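Local coordinates for protein carboxypeptidase A (Helicoverpa armigera, PDB 1JQG) that probably acts as a zinc-dependent carboxypeptidase that trims residues from the C-terminal end of peptides, captured here as its proenzyme, at residues A[39-42]-A[43-47]; A[179-182]-A[183-186]; A[222-225]-A[226-230]. All blocks are in the same frame, centred on the assembly; numbering follows the deposited sequence.

Contact 1 (A[39-42]-A[43-47]); sequences LVHD and FENDL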
# COMPACT_ATOMS: atom_id res chain seq x y z
N LEU A 39 25.38 0.49 5.82
CA LEU A 39 26.26 0.14 4.73
C LEU A 39 25.46 -0.25 3.50
O LEU A 39 25.62 0.30 2.41
CB LEU A 39 27.15 -1.04 5.11
CG LEU A 39 28.32 -1.44 4.22
CD1 LEU A 39 29.35 -0.32 4.06
CD2 LEU A 39 29.00 -2.68 4.82
N VAL A 40 24.61 -1.26 3.65
CA VAL A 40 23.85 -1.86 2.56
C VAL A 40 22.81 -0.89 2.02
O VAL A 40 22.64 -0.76 0.81
CB VAL A 40 23.18 -3.18 2.96
CG1 VAL A 40 22.35 -3.80 1.86
CG2 VAL A 40 24.25 -4.19 3.39
N HIS A 41 22.21 -0.12 2.91
CA HIS A 41 21.16 0.82 2.59
C HIS A 41 21.63 1.92 1.65
O HIS A 41 21.00 2.11 0.62
CB HIS A 41 20.57 1.46 3.85
CG HIS A 41 19.41 2.37 3.57
ND1 HIS A 41 18.16 1.90 3.25
CD2 HIS A 41 19.33 3.73 3.56
CE1 HIS A 41 17.36 2.93 3.05
NE2 HIS A 41 18.05 4.05 3.24
N ASP A 42 22.72 2.57 1.96
CA ASP A 42 23.30 3.63 1.15
C ASP A 42 23.76 3.09 -0.20
O ASP A 42 23.58 3.74 -1.23
CB ASP A 42 24.49 4.26 1.89
CG ASP A 42 24.11 4.97 3.17
OD1 ASP A 42 22.93 5.36 3.30
OD2 ASP A 42 24.97 5.14 4.04
N PHE A 43 24.34 1.88 -0.20
CA PHE A 43 24.84 1.28 -1.42
C PHE A 43 23.70 1.04 -2.42
O PHE A 43 23.77 1.41 -3.58
CB PHE A 43 25.54 -0.04 -1.13
CG PHE A 43 26.02 -0.76 -2.36
CD1 PHE A 43 27.02 -0.23 -3.15
CD2 PHE A 43 25.50 -1.99 -2.70
CE1 PHE A 43 27.49 -0.88 -4.28
CE2 PHE A 43 25.96 -2.67 -3.82
CZ PHE A 43 26.95 -2.11 -4.61
N GLU A 44 22.62 0.46 -1.94
CA GLU A 44 21.43 0.21 -2.73
C GLU A 44 20.91 1.52 -3.33
O GLU A 44 20.43 1.51 -4.46
CB GLU A 44 20.35 -0.49 -1.84
CG GLU A 44 20.76 -1.90 -1.42
CD GLU A 44 19.82 -2.48 -0.37
OE1 GLU A 44 19.35 -1.77 0.54
OE2 GLU A 44 19.52 -3.70 -0.42
N ASN A 45 20.99 2.61 -2.56
CA ASN A 45 20.49 3.90 -2.99
C ASN A 45 21.32 4.55 -4.08
O ASN A 45 20.79 4.98 -5.10
CB ASN A 45 20.36 4.85 -1.79
CG ASN A 45 19.11 4.58 -0.97
OD1 ASN A 45 18.89 3.49 -0.43
ND2 ASN A 45 18.22 5.56 -0.85
N ASP A 46 22.64 4.50 -3.92
CA ASP A 46 23.57 5.09 -4.89
C ASP A 46 23.58 4.29 -6.19
O ASP A 46 23.89 4.78 -7.28
CB ASP A 46 24.99 5.12 -4.32
CG ASP A 46 25.09 5.94 -3.05
OD1 ASP A 46 25.79 5.48 -2.13
OD2 ASP A 46 24.47 7.03 -2.97
N LEU A 47 23.24 3.00 -6.11
CA LEU A 47 23.16 2.14 -7.28
C LEU A 47 21.75 2.18 -7.84
O LEU A 47 21.46 1.63 -8.88
CB LEU A 47 23.55 0.71 -6.96
CG LEU A 47 24.26 -0.08 -8.07
CD1 LEU A 47 25.47 0.70 -8.57
CD2 LEU A 47 24.75 -1.47 -7.66
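Phe43 opens the second half of this stretch of helix by reaching back to Leu39 through a weak backbone bond from N to O, 3.3 Å long. Its CG lies opposite the backbone N (chi1 177°), which sends the ring off the helix to stack on Phe76 of helix 70-80, which Leu39 touches as well. Glu44 N gives a straight bond to Val40 O at 3.0 Å, while its CG, opposite the carbonyl carbon (chi1 -67°), starts an extended chain running back beside Val40: CG lies 3.1 Å from Val40 O, and CD meets the methyl Val40 CG1 at 3.6 Å. The carboxylate end of the buried acid lies against the valine methyl. All this belongs to helix 34-46 of the activation peptide, which packs on the antiparallel four-stranded sheet of the prodomain. Asn45 continues the i+4 to i pattern with N to His41 O at 3.2 Å, and its amide hangs over one face of the His41 imidazole, planes 47° apart. That imidazole stacks on Tyr360, and its ND1 has a weak hydrogen bond with Asp54 OD2. Asp46 N bonds to Asp42 O at 2.9 Å, and Leu47, just past the helix, returns its N to Phe43 O.

Contact 2 (A[179-182]-A[183-186]); sequences LLHC and REWV. With ZN (zinc ion), chain B.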
# COMPACT_ATOMS: atom_id res chain seq x y z
N LEU A 179 -3.43 1.07 -3.17
CA LEU A 179 -2.80 1.28 -4.46
C LEU A 179 -2.05 2.60 -4.60
O LEU A 179 -1.80 3.06 -5.68
CB LEU A 179 -3.79 1.08 -5.60
CG LEU A 179 -4.20 -0.38 -5.90
CD1 LEU A 179 -5.12 -0.48 -7.11
CD2 LEU A 179 -3.03 -1.33 -6.12
N LEU A 180 -1.54 3.15 -3.51
CA LEU A 180 -0.69 4.32 -3.51
C LEU A 180 0.61 3.96 -4.26
O LEU A 180 1.11 4.75 -5.07
CB LEU A 180 -0.45 4.82 -2.09
CG LEU A 180 0.18 6.21 -1.94
CD1 LEU A 180 -0.73 7.23 -2.53
CD2 LEU A 180 0.55 6.58 -0.51
N HIS A 181 1.15 2.79 -3.97
CA HIS A 181 2.24 2.17 -4.69
C HIS A 181 1.61 1.15 -5.64
O HIS A 181 1.22 0.01 -5.31
CB HIS A 181 3.20 1.50 -3.73
CG HIS A 181 4.09 2.45 -3.01
ND1 HIS A 181 4.59 2.30 -1.78
CD2 HIS A 181 4.66 3.64 -3.33
CE1 HIS A 181 5.37 3.18 -1.26
NE2 HIS A 181 5.42 4.05 -2.25
N CYS A 182 1.46 1.54 -6.90
CA CYS A 182 0.76 0.78 -7.91
C CYS A 182 1.11 -0.66 -8.12
O CYS A 182 0.25 -1.42 -8.59
CB CYS A 182 0.88 1.64 -9.15
SG CYS A 182 2.52 2.15 -9.67
N ARG A 183 2.27 -1.13 -7.74
CA ARG A 183 2.67 -2.52 -7.93
C ARG A 183 2.15 -3.44 -6.83
O ARG A 183 2.22 -4.68 -6.94
CB ARG A 183 4.17 -2.72 -7.97
CG ARG A 183 4.96 -2.33 -6.75
CD ARG A 183 6.46 -2.39 -7.00
NE ARG A 183 7.23 -2.28 -5.75
CZ ARG A 183 8.55 -2.16 -5.75
NH1 ARG A 183 9.24 -2.17 -6.88
NH2 ARG A 183 9.26 -2.09 -4.65
N GLU A 184 1.64 -2.84 -5.75
CA GLU A 184 1.07 -3.64 -4.67
C GLU A 184 -0.38 -4.04 -4.92
O GLU A 184 -1.29 -3.50 -4.29
CB GLU A 184 1.20 -2.89 -3.35
CG GLU A 184 2.61 -2.46 -3.08
CD GLU A 184 2.69 -1.48 -1.94
OE1 GLU A 184 3.91 -1.24 -1.75
OE2 GLU A 184 1.66 -1.09 -1.43
N TRP A 185 -0.60 -4.95 -5.88
CA TRP A 185 -1.89 -5.33 -6.37
C TRP A 185 -2.81 -5.97 -5.37
O TRP A 185 -4.01 -5.73 -5.33
CB TRP A 185 -1.77 -6.28 -7.58
CG TRP A 185 -1.31 -5.60 -8.83
CD1 TRP A 185 -0.86 -4.32 -8.98
CD2 TRP A 185 -1.26 -6.19 -10.15
NE1 TRP A 185 -0.53 -4.08 -10.31
CE2 TRP A 185 -0.75 -5.21 -11.03
CE3 TRP A 185 -1.59 -7.46 -10.65
CZ2 TRP A 185 -0.58 -5.47 -12.38
CZ3 TRP A 185 -1.41 -7.70 -12.01
CH2 TRP A 185 -0.91 -6.71 -12.85
N VAL A 186 -2.27 -6.70 -4.42
CA VAL A 186 -3.03 -7.34 -3.37
C VAL A 186 -3.73 -6.36 -2.42
O VAL A 186 -4.58 -6.78 -1.63
CB VAL A 186 -2.14 -8.35 -2.60
CG1 VAL A 186 -1.15 -7.72 -1.62
CG2 VAL A 186 -3.03 -9.37 -1.88
ZN ZN B . 4.13 0.57 -0.43
O HOH W 1 0.06 1.15 -1.87
O HOH W 2 5.94 0.24 1.18
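Glu184 runs out alongside His181 in the same direction, and can be followed outward from its backbone. Its N donates to His181 O at 2.9 Å, closing a type I beta turn from His181 to Glu184. CB sits 3.5 Å from that same carbonyl oxygen, and CG runs on past it towards His181 CB. The chain is extended beyond CG, which brings CD to 3.5 Å from His181 CB, with the carboxylate plane turned 81° from the imidazole. At the tip the two oxygens part company. OE1 binds the zinc ion at 2.2 Å, beside His181 ND1, also 2.2 Å from the metal. OE2 accepts from Ser307 N and from a water at 2.8 Å, and the same water takes the backbone N-H of His181. With two hydrogen-bond partners on OE2 and the metal on OE1, the rotation of the carboxylate is fixed. Asp252 is the second-shell partner of the imidazole, at NE2, and would probably polarise the ring. Arg183 leads its guanidinium away to a salt bridge with Asp50 of the activation peptide. With His306 and a second water also on the metal, this His-x-x-Glu turn forms the zinc site characteristic of M14 carboxypeptidases.

Contact 3 (A[222-225]-A[226-230]); sequences DGYV and HTFGG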
# COMPACT_ATOMS: atom_id res chain seq x y z
N ASP A 222 -2.60 6.19 -12.80
CA ASP A 222 -1.58 6.17 -13.85
C ASP A 222 -0.56 5.03 -13.71
O ASP A 222 -0.15 4.36 -14.68
CB ASP A 222 -0.84 7.52 -13.89
CG ASP A 222 -1.72 8.69 -14.26
OD1 ASP A 222 -2.86 8.54 -14.76
OD2 ASP A 222 -1.30 9.87 -14.05
N GLY A 223 -0.04 4.84 -12.49
CA GLY A 223 0.95 3.79 -12.24
C GLY A 223 0.30 2.42 -12.36
O GLY A 223 0.88 1.45 -12.84
N TYR A 224 -0.89 2.28 -11.77
CA TYR A 224 -1.62 1.03 -11.79
C TYR A 224 -1.85 0.57 -13.24
O TYR A 224 -1.78 -0.64 -13.51
CB TYR A 224 -2.94 1.17 -11.02
CG TYR A 224 -3.67 -0.14 -10.77
CD1 TYR A 224 -3.00 -1.22 -10.22
CD2 TYR A 224 -5.01 -0.31 -11.07
CE1 TYR A 224 -3.64 -2.41 -9.98
CE2 TYR A 224 -5.67 -1.50 -10.84
CZ TYR A 224 -4.97 -2.55 -10.29
OH TYR A 224 -5.61 -3.74 -10.05
N VAL A 225 -2.18 1.51 -14.12
CA VAL A 225 -2.50 1.16 -15.51
C VAL A 225 -1.19 0.75 -16.19
O VAL A 225 -1.14 -0.17 -16.99
CB VAL A 225 -3.20 2.31 -16.24
CG1 VAL A 225 -3.26 2.24 -17.77
CG2 VAL A 225 -4.64 2.48 -15.74
N HIS A 226 -0.10 1.40 -15.80
CA HIS A 226 1.21 1.17 -16.35
C HIS A 226 1.71 -0.21 -15.95
O HIS A 226 2.39 -0.90 -16.72
CB HIS A 226 2.18 2.26 -15.89
CG HIS A 226 3.54 2.20 -16.52
ND1 HIS A 226 4.72 2.03 -15.80
CD2 HIS A 226 3.90 2.30 -17.83
CE1 HIS A 226 5.74 2.05 -16.64
NE2 HIS A 226 5.28 2.16 -17.88
N THR A 227 1.41 -0.63 -14.73
CA THR A 227 1.81 -1.95 -14.24
C THR A 227 1.03 -3.08 -14.92
O THR A 227 1.51 -4.22 -14.91
CB THR A 227 1.63 -2.06 -12.72
OG1 THR A 227 0.26 -1.82 -12.39
CG2 THR A 227 2.47 -1.05 -11.95
N PHE A 228 -0.17 -2.79 -15.43
CA PHE A 228 -1.00 -3.75 -16.12
C PHE A 228 -0.51 -4.11 -17.52
O PHE A 228 -0.70 -5.24 -17.99
CB PHE A 228 -2.45 -3.24 -16.26
CG PHE A 228 -3.39 -3.92 -15.30
CD1 PHE A 228 -4.45 -4.66 -15.80
CD2 PHE A 228 -3.21 -3.84 -13.91
CE1 PHE A 228 -5.35 -5.27 -14.95
CE2 PHE A 228 -4.07 -4.50 -13.09
CZ PHE A 228 -5.14 -5.19 -13.59
N GLY A 229 0.14 -3.19 -18.20
CA GLY A 229 0.70 -3.45 -19.50
C GLY A 229 2.04 -2.77 -19.68
O GLY A 229 2.16 -1.70 -20.28
N GLY A 230 3.07 -3.35 -19.10
CA GLY A 230 4.40 -2.73 -19.12
C GLY A 230 5.22 -3.08 -17.87
O GLY A 230 5.45 -4.25 -17.51
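Tyr224 and Phe228, one helical turn apart, form an edge-to-face pair: the Phe228 edge is directed at the tyrosine face, with ring centroids 5.1 Å apart and planes at 65°. Phe228 CE2 lies 3.5 Å from both Tyr224 CZ and Tyr224 OH. The tyrosine ring gets there because CG is swung opposite its backbone N (chi1 -170°), laying the phenol alongside the helix with OH bonded to His122 O. Phe228 has an unusual chi1 of -105°, which keeps its ring beside the phenol and also lets it meet Trp185. Both rings also border Trp185, which Tyr224 contacts edge-to-face. The setting is helix 221-228, a short helix of the catalytic domain following strand 212-216. Thr227 N reaches Gly223 O at 2.9 Å, whereas the bonds from the next two residues are weak: Phe228 N divides itself between Tyr224 O and Val225 O, and Gly229 N bonds to Val225 O at 3.5 Å. Thr227 OG1, tucked between its backbone N and carbonyl carbon, donates to Tyr224 O at 2.6 Å, approaching from above the carbonyl plane instead of along a lone pair. The same hydroxyl receives Trp185 NE1, while CG2 lies 3.1 Å from Gly223 O. His226, with its ring leading outward, packs edge-to-face on Trp234.

Overall arrangement
Followed from the N terminus, the three contacts come in series, each a local contact within a continuous stretch that is complete before the next begins, with none nesting or crossing. Contact 1 is the C-terminal part of helix 34-46 in the activation peptide. Contact 2 lies in the catalytic domain, bridging strand 173-178 to helix 187-200, and contact 3 lies along helix 221-228. The last two are neighbours, with centres about 10 Å apart, and they meet directly: Cys182 CB packs on the backbone of Gly223 and Tyr224. Contact 1 stays about 11 Å from contact 2 between nearest atoms, yet the Arg183-Asp50 salt bridge joins contact 2 to the activation peptide just after helix 34-46, and His41 adds a second tie.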